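Local coordinates for heroin esterase (Rhodococcus sp., PDB 1LZL), which probably hydrolyses the acetyl ester groups of heroin, as an acetyl esterase of the alpha/beta hydrolase fold, at residues A[170-174]-A[245-250]. Sequence-based numbering, arbitrary orientation.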
ATOM      1  N   VAL A 170      -7.078   7.592   4.105  1.00  9.73           N
ATOM      2  CA  VAL A 170      -6.781   8.374   5.318  1.00  9.37           C
ATOM      3  C   VAL A 170      -7.205   9.821   5.137  1.00  9.72           C
ATOM      4  O   VAL A 170      -7.787  10.381   6.094  1.00 10.97           O
ATOM      5  CB  VAL A 170      -5.296   8.223   5.685  1.00  9.74           C
ATOM      6  CG1 VAL A 170      -4.872   9.263   6.740  1.00 10.71           C
ATOM      7  CG2 VAL A 170      -5.017   6.801   6.174  1.00  9.85           C
ATOM      8  N   LEU A 171      -7.039  10.417   3.976  1.00  9.36           N
ATOM      9  CA  LEU A 171      -7.581  11.740   3.677  1.00 10.44           C
ATOM     10  C   LEU A 171      -9.105  11.715   3.831  1.00 10.68           C
ATOM     11  O   LEU A 171      -9.669  12.610   4.480  1.00 11.69           O
ATOM     12  CB  LEU A 171      -7.216  12.249   2.279  1.00 11.03           C
ATOM     13  CG  LEU A 171      -5.772  12.766   2.220  1.00 10.77           C
ATOM     14  CD1 LEU A 171      -5.291  12.745   0.773  1.00 11.80           C
ATOM     15  CD2 LEU A 171      -5.715  14.170   2.834  1.00 12.30           C
ATOM     16  N   LYS A 172      -9.754  10.707   3.236  1.00 11.31           N
ATOM     17  CA  LYS A 172     -11.211  10.606   3.284  1.00 12.10           C
ATOM     18  C   LYS A 172     -11.683  10.442   4.707  1.00 11.95           C
ATOM     19  O   LYS A 172     -12.686  11.085   5.130  1.00 13.11           O
ATOM     20  CB  LYS A 172     -11.661   9.425   2.389  1.00 13.35           C
ATOM     21  CG  LYS A 172     -13.197   9.355   2.337  1.00 16.53           C
ATOM     22  CD  LYS A 172     -13.610   8.511   1.124  1.00 18.80           C
ATOM     23  CE  LYS A 172     -13.536   9.403  -0.126  1.00 32.52           C
ATOM     24  NZ  LYS A 172     -14.881   9.902  -0.578  1.00 64.87           N
ATOM     25  N   ALA A 173     -11.008   9.650   5.525  1.00 11.31           N
ATOM     26  CA  ALA A 173     -11.374   9.410   6.932  1.00 13.10           C
ATOM     27  C   ALA A 173     -11.305  10.709   7.728  1.00 12.87           C
ATOM     28  O   ALA A 173     -12.234  11.031   8.489  1.00 13.33           O
ATOM     29  CB  ALA A 173     -10.520   8.301   7.545  1.00 13.29           C
ATOM     30  N   ARG A 174     -10.219  11.465   7.491  1.00 11.71           N
ATOM     31  CA  ARG A 174     -10.131  12.746   8.190  1.00 12.71           C
ATOM     32  C   ARG A 174     -11.247  13.674   7.793  1.00 12.23           C
ATOM     33  O   ARG A 174     -11.919  14.274   8.647  1.00 13.44           O
ATOM     34  CB  ARG A 174      -8.760  13.382   7.877  1.00 14.60           C
ATOM     35  CG  ARG A 174      -8.626  14.739   8.543  1.00 13.96           C
ATOM     36  CD  ARG A 174      -7.583  15.603   7.909  1.00 14.42           C
ATOM     37  NE  ARG A 174      -7.920  15.946   6.536  1.00 14.21           N
ATOM     38  CZ  ARG A 174      -7.090  16.564   5.672  1.00 15.21           C
ATOM     39  NH1 ARG A 174      -5.846  16.927   6.010  1.00 17.12           N
ATOM     40  NH2 ARG A 174      -7.544  16.806   4.445  1.00 16.61           N
ATOM     41  N   ASP A 245      -4.202  20.549   1.829  1.00 16.92           N
ATOM     42  CA  ASP A 245      -4.242  20.635   3.282  1.00 15.74           C
ATOM     43  C   ASP A 245      -3.952  19.244   3.855  1.00 13.24           C
ATOM     44  O   ASP A 245      -4.801  18.347   3.799  1.00 14.27           O
ATOM     45  CB  ASP A 245      -5.579  21.151   3.778  1.00 23.88           C
ATOM     46  CG  ASP A 245      -5.759  20.941   5.276  1.00 20.05           C
ATOM     47  OD1 ASP A 245      -4.751  21.040   6.015  1.00 23.15           O
ATOM     48  OD2 ASP A 245      -6.900  20.664   5.707  1.00 31.23           O
ATOM     49  N   LEU A 246      -2.728  19.088   4.368  1.00 12.52           N
ATOM     50  CA  LEU A 246      -2.331  17.841   5.006  1.00 11.68           C
ATOM     51  C   LEU A 246      -2.362  17.911   6.526  1.00 12.43           C
ATOM     52  O   LEU A 246      -1.904  17.004   7.212  1.00 12.72           O
ATOM     53  CB  LEU A 246      -0.926  17.405   4.526  1.00 14.23           C
ATOM     54  CG  LEU A 246      -0.827  17.216   3.009  1.00 13.69           C
ATOM     55  CD1 LEU A 246       0.579  16.787   2.591  1.00 15.64           C
ATOM     56  CD2 LEU A 246      -1.863  16.192   2.542  1.00 15.45           C
ATOM     57  N   THR A 247      -2.924  19.028   7.079  1.00 13.60           N
ATOM     58  CA  THR A 247      -2.933  19.059   8.538  1.00 15.94           C
ATOM     59  C   THR A 247      -3.919  18.048   9.130  1.00 16.49           C
ATOM     60  O   THR A 247      -4.903  17.669   8.484  1.00 17.66           O
ATOM     61  CB  THR A 247      -3.289  20.460   9.100  1.00 14.69           C
ATOM     62  OG1 THR A 247      -4.653  20.699   8.741  1.00 16.34           O
ATOM     63  CG2 THR A 247      -2.394  21.553   8.491  1.00 14.58           C
ATOM     64  N   GLY A 248      -3.603  17.659  10.369  1.00 15.03           N
ATOM     65  CA  GLY A 248      -4.518  16.779  11.095  1.00 16.97           C
ATOM     66  C   GLY A 248      -4.547  15.355  10.574  1.00 16.81           C
ATOM     67  O   GLY A 248      -5.407  14.594  11.004  1.00 20.72           O
ATOM     68  N   LEU A 249      -3.635  14.950   9.694  1.00 14.45           N
ATOM     69  CA  LEU A 249      -3.480  13.554   9.314  1.00 12.52           C
ATOM     70  C   LEU A 249      -2.726  12.796  10.387  1.00 12.44           C
ATOM     71  O   LEU A 249      -2.051  13.353  11.268  1.00 14.12           O
ATOM     72  CB  LEU A 249      -2.794  13.447   7.935  1.00 10.87           C
ATOM     73  CG  LEU A 249      -3.679  14.016   6.813  1.00 10.99           C
ATOM     74  CD1 LEU A 249      -2.878  14.142   5.525  1.00 13.63           C
ATOM     75  CD2 LEU A 249      -4.918  13.148   6.561  1.00 13.34           C
ATOM     76  N   PRO A 250      -2.818  11.457  10.436  1.00 11.79           N
ATOM     77  CA  PRO A 250      -2.203  10.680  11.500  1.00 12.03           C
ATOM     78  C   PRO A 250      -0.672  10.622  11.415  1.00 10.20           C
ATOM     79  O   PRO A 250      -0.148  10.799  10.321  1.00 10.86           O
ATOM     80  CB  PRO A 250      -2.751   9.251  11.255  1.00 12.63           C
ATOM     81  CG  PRO A 250      -3.759   9.340  10.202  1.00 12.98           C
ATOM     82  CD  PRO A 250      -3.489  10.591   9.422  1.00 12.55           C
TER
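The backbones come nearest at Arg174 and Leu249, whose CA atoms are 6.8 Å apart, where the last turns of helix 161-176 pass a type II beta turn from Leu246 to Leu249. In this alpha/beta hydrolase fold, helix 161-176 follows the probable nucleophile elbow, and the turn leads into sheet strand 252-257. Arg174 carries the polar half of the contact. Its CG is anti to the backbone N (chi1 178°), which sends the chain out from the helix, and a bend at chi3 brings the guanidinium to the turn. NH1 and NH2 grip Asp245 O end-on, both lying on the same face of its carbonyl plane. The bond from Arg174 NH1 to Asp245 O is the straighter of the two, at 2.8 Å with an N-H...O angle of 158°. Arg174 NH1 also donates to Thr247 O at 2.7 Å, so one nitrogen joins two carbonyls of the loop. The three bonds should restrict rotation of the guanidinium. Leu249 CD2 lies over one guanidinium face. Asp245 OD2 lies over the other, 3.9 Å from Arg174 NH1, in a long salt bridge of charges only, since OD2 lies well out of the guanidinium plane and no N-H points at it. Asp245 OD1 turns back to its own segment and accepts from Thr247 N in an Asx turn and from Thr247 OG1.

The rest of the contact is apolar. Leu171 CD2 meets both methyls of Leu249, and Tyr269 of helix 263-275 also touches Leu171. Val170 CG1 meets CG and CD of Pro250, and the packing there is tight: Val170 CG1 lies 3.3 Å from Pro250 CD.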